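Local coordinates for protein manganese-dependent ADP-ribose/CDP-alcohol diphosphatase (PDB 2NXF) that probably hydrolyses ADP-ribose and CDP-alcohols such as CDP-choline at a dinuclear metal centre, splitting the diphosphate to release AMP or CMP, at residues L40-A43 with V44-R48; P105-L108 with S109-L112; T214-H218 with K219-V223. All blocks are in the same frame, centred on the assembly; numbering follows the deposited sequence.

Contact 1: L40-A43 with V44-R48; sequences LRDA and VLQWR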
# COMPACT_ATOMS: atom_id res chain seq x y z
N LEU A 40 -10.38 -4.80 12.13
CA LEU A 40 -10.84 -3.66 11.32
C LEU A 40 -12.00 -2.89 12.01
O LEU A 40 -11.98 -1.64 12.07
CB LEU A 40 -11.27 -4.13 9.92
CG LEU A 40 -11.83 -3.05 9.00
CD1 LEU A 40 -10.84 -1.88 8.86
CD2 LEU A 40 -12.22 -3.67 7.63
N ARG A 41 -12.97 -3.64 12.54
CA ARG A 41 -14.11 -3.06 13.26
C ARG A 41 -13.64 -2.23 14.46
O ARG A 41 -14.14 -1.12 14.69
CB ARG A 41 -15.05 -4.17 13.74
CG ARG A 41 -16.33 -3.70 14.45
CD ARG A 41 -17.24 -4.89 14.73
NE ARG A 41 -17.21 -5.84 13.62
CZ ARG A 41 -16.77 -7.09 13.70
NH1 ARG A 41 -16.33 -7.59 14.86
NH2 ARG A 41 -16.76 -7.86 12.61
N ASP A 42 -12.67 -2.76 15.20
CA ASP A 42 -12.13 -2.04 16.36
C ASP A 42 -11.33 -0.78 15.96
O ASP A 42 -11.46 0.27 16.62
CB ASP A 42 -11.26 -2.94 17.23
CG ASP A 42 -10.71 -2.19 18.43
OD1 ASP A 42 -11.47 -1.99 19.41
OD2 ASP A 42 -9.55 -1.74 18.34
N ALA A 43 -10.55 -0.89 14.88
CA ALA A 43 -9.81 0.28 14.37
C ALA A 43 -10.81 1.40 14.03
O ALA A 43 -10.63 2.57 14.41
CB ALA A 43 -9.00 -0.09 13.14
N VAL A 44 -11.88 1.01 13.33
CA VAL A 44 -12.94 1.96 12.94
C VAL A 44 -13.58 2.62 14.14
O VAL A 44 -13.76 3.85 14.17
CB VAL A 44 -13.99 1.28 12.01
CG1 VAL A 44 -15.28 2.14 11.88
CG2 VAL A 44 -13.38 1.01 10.68
N LEU A 45 -13.90 1.83 15.17
CA LEU A 45 -14.41 2.38 16.43
C LEU A 45 -13.46 3.45 17.00
O LEU A 45 -13.91 4.53 17.39
CB LEU A 45 -14.62 1.24 17.43
CG LEU A 45 -15.22 1.56 18.78
CD1 LEU A 45 -16.49 2.37 18.64
CD2 LEU A 45 -15.52 0.24 19.51
N GLN A 46 -12.16 3.14 17.02
CA GLN A 46 -11.16 4.07 17.54
C GLN A 46 -11.05 5.34 16.68
O GLN A 46 -11.03 6.45 17.23
CB GLN A 46 -9.80 3.39 17.75
CG GLN A 46 -9.87 2.24 18.77
CD GLN A 46 -8.50 1.83 19.32
OE1 GLN A 46 -7.66 2.67 19.66
NE2 GLN A 46 -8.29 0.51 19.44
N TRP A 47 -11.05 5.19 15.36
CA TRP A 47 -10.96 6.33 14.44
C TRP A 47 -12.17 7.24 14.56
O TRP A 47 -12.06 8.45 14.42
CB TRP A 47 -10.83 5.86 13.00
CG TRP A 47 -9.51 5.21 12.68
CD1 TRP A 47 -8.29 5.50 13.23
CD2 TRP A 47 -9.29 4.18 11.71
NE1 TRP A 47 -7.32 4.70 12.66
CE2 TRP A 47 -7.91 3.89 11.72
CE3 TRP A 47 -10.13 3.46 10.84
CZ2 TRP A 47 -7.35 2.91 10.88
CZ3 TRP A 47 -9.56 2.49 9.99
CH2 TRP A 47 -8.19 2.23 10.03
N ARG A 48 -13.33 6.64 14.83
CA ARG A 48 -14.55 7.42 15.06
C ARG A 48 -14.41 8.30 16.29
O ARG A 48 -14.74 9.49 16.25
CB ARG A 48 -15.78 6.51 15.19
CG ARG A 48 -16.24 5.92 13.87
CD ARG A 48 -17.43 4.96 14.05
NE ARG A 48 -18.59 5.57 14.71
CZ ARG A 48 -19.41 6.46 14.15
NH1 ARG A 48 -19.22 6.87 12.90
NH2 ARG A 48 -20.43 6.94 14.84
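Leu40 O, Arg41 O, Asp42 O and Ala43 O each take the amide N-H four residues on, from Val44, Leu45, Gln46 and Trp47, so the backbone runs through 40-48 as unbroken alpha-helix; the last of these bonds, Trp47 N to Ala43 O, is 2.8 Å long. One turn apart, Asp42 and Gln46 join their side chains over the backbone bond between them. Gln46 NE2 donates to the syn side of Asp42 OD2 at 2.8 Å, with the acceptor close to the amide plane, while carboxylate and amide are turned 76° against each other. Both groups have a second partner: His294 NE2 also bonds Asp42 OD2, and Gln46 OE1 receives Arg311 NH2.

On the buried side, Trp47 lays its indole back along the helix. With CG anti to the carbonyl carbon (chi1 -70°), the ring lies over Ala43, whose CB makes a CH-pi contact 4.0 Å from the centroid of the Trp47 six-membered ring and only 12° off its normal. Ala43 O lies over a face too, 3.2 Å above the Trp47 plane and toward its rim. Trp47 NE1 is satisfied by Ala297 O, and Phe296 meets the indole nearly at right angles. One turn back toward the N terminus, Leu40 CD1 lies 4.3 Å from Val44 CG2, and Leu40 continues onto Val79 and Leu83 of helix 72-84.

This is the i to i+4 pattern of an amphipathic helix packed on a beta-sheet: Leu40, Ala43 and Trp47 all touch Ile11 of strand 6-11, within the calcineurin-like phosphoesterase fold.

Contact 2: P105-L108 with S109-L112; sequences PSLL and SSRL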
# COMPACT_ATOMS: atom_id res chain seq x y z
N PRO A 105 -10.81 -3.29 -14.78
CA PRO A 105 -12.14 -2.71 -15.02
C PRO A 105 -13.10 -2.96 -13.86
O PRO A 105 -13.87 -2.06 -13.49
CB PRO A 105 -12.61 -3.43 -16.28
CG PRO A 105 -11.36 -3.78 -16.99
CD PRO A 105 -10.42 -4.19 -15.89
N SER A 106 -13.06 -4.17 -13.28
CA SER A 106 -13.85 -4.47 -12.08
C SER A 106 -13.48 -3.58 -10.91
O SER A 106 -14.35 -3.03 -10.22
CB SER A 106 -13.72 -5.94 -11.69
OG SER A 106 -14.37 -6.74 -12.68
N LEU A 107 -12.19 -3.43 -10.66
CA LEU A 107 -11.74 -2.57 -9.58
C LEU A 107 -12.17 -1.12 -9.82
O LEU A 107 -12.63 -0.44 -8.89
CB LEU A 107 -10.23 -2.69 -9.40
CG LEU A 107 -9.80 -4.00 -8.73
CD1 LEU A 107 -8.33 -4.25 -9.02
CD2 LEU A 107 -10.07 -3.92 -7.22
N LEU A 108 -12.05 -0.65 -11.06
CA LEU A 108 -12.43 0.73 -11.35
C LEU A 108 -13.92 1.01 -11.10
O LEU A 108 -14.28 2.11 -10.68
CB LEU A 108 -12.01 1.12 -12.76
CG LEU A 108 -11.66 2.60 -12.95
CD1 LEU A 108 -10.38 2.96 -12.20
CD2 LEU A 108 -11.53 2.90 -14.42
N SER A 109 -14.77 0.01 -11.33
CA SER A 109 -16.21 0.18 -11.13
C SER A 109 -16.65 -0.09 -9.69
O SER A 109 -17.85 0.01 -9.37
CB SER A 109 -16.99 -0.74 -12.10
OG SER A 109 -16.91 -2.08 -11.65
N SER A 110 -15.70 -0.44 -8.83
CA SER A 110 -16.00 -0.91 -7.46
C SER A 110 -15.87 0.18 -6.39
O SER A 110 -15.40 1.28 -6.67
CB SER A 110 -15.06 -2.06 -7.09
OG SER A 110 -13.78 -1.55 -6.69
N ARG A 111 -16.25 -0.17 -5.16
CA ARG A 111 -16.08 0.71 -4.00
C ARG A 111 -14.60 0.98 -3.69
O ARG A 111 -14.28 1.91 -2.94
CB ARG A 111 -16.73 0.10 -2.74
CG ARG A 111 -18.27 -0.06 -2.79
CD ARG A 111 -19.04 1.24 -2.70
NE ARG A 111 -18.60 2.17 -1.65
CZ ARG A 111 -18.85 2.06 -0.34
NH1 ARG A 111 -19.51 1.01 0.16
NH2 ARG A 111 -18.41 3.00 0.49
N LEU A 112 -13.69 0.17 -4.27
CA LEU A 112 -12.25 0.37 -4.04
C LEU A 112 -11.62 1.47 -4.91
O LEU A 112 -10.43 1.77 -4.75
CB LEU A 112 -11.46 -0.94 -4.22
CG LEU A 112 -11.84 -2.05 -3.23
CD1 LEU A 112 -11.08 -3.34 -3.59
CD2 LEU A 112 -11.51 -1.64 -1.82
O HOH W 1 -16.14 3.24 -8.93
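Pro105 O receives Ser109 N at 3.1 Å, the last alpha-helical bond here before helix 104-108 gives way to a loop, and an ST turn at Ser110 carries the chain out of it. Ser106 comes next. Its carbonyl O is taken mainly by a side chain, Ser109 OG, at 3.1 Å, with the backbone N of Ser109 adding a weak bond. The hydroxyl arrives well off the C=O axis, at a C=O...O angle of 117°. Ser106 OG itself turns back to Ser103 OG.

Leu107 contributes at both ends. Its carbonyl O is gripped twice by Ser110: the hydroxyl OG donates at 2.7 Å from a position tilted only modestly from the carbonyl plane, whereas the backbone N, at 3.1 Å, sits above that plane. The Ser110 hydroxyl can do this because chi1 of 79° places OG between its own backbone N and carbonyl carbon, facing back to the helix end. At the other end of Leu107, methyl CD2 meets Leu112 CD1 at 3.8 Å, the two side chains crossing at a slant. This apolar pair is buried: Leu107 also touches Phe99 and Trp94, and Leu112 packs on Leu76 and Met80, so the exit from the short helix packs against both helix 72-84 and helix 96-101, whose first residue, Asn96, is a zinc ligand.

Leu108 closes the first segment. Its carbonyl O takes a bond from Asn113 ND2 and another from a water that also donates to Ser110 O, bridging the last turn and the departing chain. The ST turn is completed where Ser110 OG, having donated to Leu107 O, accepts Leu112 N at 3.0 Å.

Contact 3: T214-H218 with K219-V223; sequences TLSDH and KQERV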
# COMPACT_ATOMS: atom_id res chain seq x y z
N THR A 214 7.86 18.16 -7.88
CA THR A 214 8.45 19.43 -8.28
C THR A 214 7.51 20.58 -7.90
O THR A 214 7.93 21.58 -7.32
CB THR A 214 8.74 19.45 -9.80
OG1 THR A 214 9.78 18.49 -10.09
CG2 THR A 214 9.16 20.84 -10.28
N LEU A 215 6.23 20.42 -8.20
CA LEU A 215 5.26 21.45 -7.88
C LEU A 215 5.13 21.60 -6.37
O LEU A 215 5.12 22.72 -5.86
CB LEU A 215 3.93 21.19 -8.57
CG LEU A 215 3.96 21.25 -10.13
CD1 LEU A 215 2.52 21.41 -10.55
CD2 LEU A 215 4.79 22.39 -10.70
N SER A 216 5.08 20.47 -5.65
CA SER A 216 5.06 20.51 -4.18
C SER A 216 6.27 21.21 -3.57
O SER A 216 6.12 21.99 -2.62
CB SER A 216 4.90 19.10 -3.63
OG SER A 216 3.57 18.67 -3.86
N ASP A 217 7.45 20.99 -4.15
CA ASP A 217 8.66 21.71 -3.69
C ASP A 217 8.42 23.22 -3.73
O ASP A 217 8.67 23.94 -2.76
CB ASP A 217 9.89 21.41 -4.59
CG ASP A 217 10.38 19.96 -4.48
OD1 ASP A 217 10.01 19.22 -3.54
OD2 ASP A 217 11.15 19.56 -5.38
N HIS A 218 7.96 23.70 -4.88
CA HIS A 218 7.80 25.13 -5.06
C HIS A 218 6.64 25.73 -4.28
O HIS A 218 6.66 26.92 -3.96
CB HIS A 218 7.70 25.44 -6.55
CG HIS A 218 8.99 25.20 -7.26
ND1 HIS A 218 10.10 25.97 -7.04
CD2 HIS A 218 9.36 24.24 -8.14
CE1 HIS A 218 11.10 25.53 -7.79
NE2 HIS A 218 10.67 24.48 -8.46
N LYS A 219 5.66 24.90 -3.95
CA LYS A 219 4.55 25.33 -3.09
C LYS A 219 4.84 25.15 -1.60
O LYS A 219 4.01 25.54 -0.76
CB LYS A 219 3.26 24.63 -3.49
CG LYS A 219 2.81 24.94 -4.92
CD LYS A 219 1.57 24.12 -5.29
CE LYS A 219 1.87 22.67 -5.52
NZ LYS A 219 0.62 21.89 -5.70
N GLN A 220 6.03 24.64 -1.28
CA GLN A 220 6.43 24.31 0.09
C GLN A 220 5.40 23.42 0.77
O GLN A 220 5.07 23.61 1.95
CB GLN A 220 6.70 25.56 0.91
CG GLN A 220 7.92 26.32 0.45
CD GLN A 220 8.09 27.60 1.22
OE1 GLN A 220 7.35 28.56 1.01
NE2 GLN A 220 9.05 27.62 2.14
N GLU A 221 4.89 22.45 0.02
CA GLU A 221 4.03 21.42 0.57
C GLU A 221 4.85 20.29 1.16
O GLU A 221 6.01 20.07 0.75
CB GLU A 221 3.10 20.86 -0.51
CG GLU A 221 2.03 21.84 -0.93
CD GLU A 221 1.22 21.34 -2.11
OE1 GLU A 221 1.60 20.33 -2.75
OE2 GLU A 221 0.19 22.00 -2.41
N ARG A 222 4.24 19.56 2.10
CA ARG A 222 4.78 18.30 2.61
C ARG A 222 3.96 17.18 2.00
O ARG A 222 2.73 17.18 2.09
CB ARG A 222 4.64 18.22 4.13
CG ARG A 222 5.21 19.42 4.86
CD ARG A 222 6.69 19.34 4.94
NE ARG A 222 7.27 20.48 5.66
CZ ARG A 222 8.56 20.62 5.90
NH1 ARG A 222 9.41 19.66 5.50
NH2 ARG A 222 9.01 21.69 6.54
N VAL A 223 4.65 16.23 1.39
CA VAL A 223 3.96 15.19 0.61
C VAL A 223 4.07 13.82 1.26
O VAL A 223 5.17 13.37 1.61
CB VAL A 223 4.51 15.10 -0.83
CG1 VAL A 223 3.67 14.11 -1.67
CG2 VAL A 223 4.50 16.49 -1.49
O HOH W 2 1.90 19.25 -6.21
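Ser216 OG is held by several groups at once. It donates to Glu221 OE1 at 2.8 Å, meeting that oxygen nearly along its C-O axis, and accepts a bond from a water that in turn accepts from Lys219 NZ; a weak bond also links it to Val212 O, one turn back. The carboxylate of Glu221 gets there on an extended chain, and the same group forms a salt bridge with Lys219, NZ to OE2 3.3 Å, long enough that its hydrogen bonds are weak. Lys219 reaches this spot by bending at chi3 (-73°), which folds its CE over the backbone of Leu215, 3.3 Å from Leu215 O. Glu221 has a second charge partner in Arg143, whose NE forms a salt bridge with OE1; the carboxylate is thus shared by two cations, Lys219 and Arg143, which it probably helps to hold together. Replacing Glu221 by an alanine would probably leave Lys219 and Arg143 without the carboxylate they share and Ser216 OG without this acceptor.

The backbone beneath is a Schellman motif. Gln220 takes positive phi (52°), and the chain folds back so that Glu221 N bonds Ser216 O at 2.9 Å while Gln220 N reaches Asp217 O at 3.1 Å from above its carbonyl plane. Beyond the turn, Val223 CG2 presses tightly on Ser216 CB, 3.4 Å away.

The motif closes helix 203-219 and leads into strand 222-227, which runs between strands 142-146 and 258-263. Arg222 bonds by its backbone to Asn141 and Arg143, Val223 to Ser257 and Leu259, and Asp217 fastens the helix end to Ser257 and His255 in the loop before strand 258-263.

In the fold
From the N terminus, contact 1 comes first, inside helix 35-49, after the small hairpin 22-31 and before strand 54-57; being within one helix, it closes no loop, and it packs that helix on the six-stranded sheet. Contact 2 follows at the end of helix 104-108, where the chain enters the loop toward strand 124-125. Contact 3 closes the turn from helix 203-219 into strand 222-227 of the seven-stranded sheet. The three are in series, none nesting, crossing or touching another: the centres of contacts 1 and 2 lie about 24 Å apart, that of contact 3 about 32 and 31 Å from them. Helix 72-84 links the first two, since Leu40 and Leu112 both pack on it.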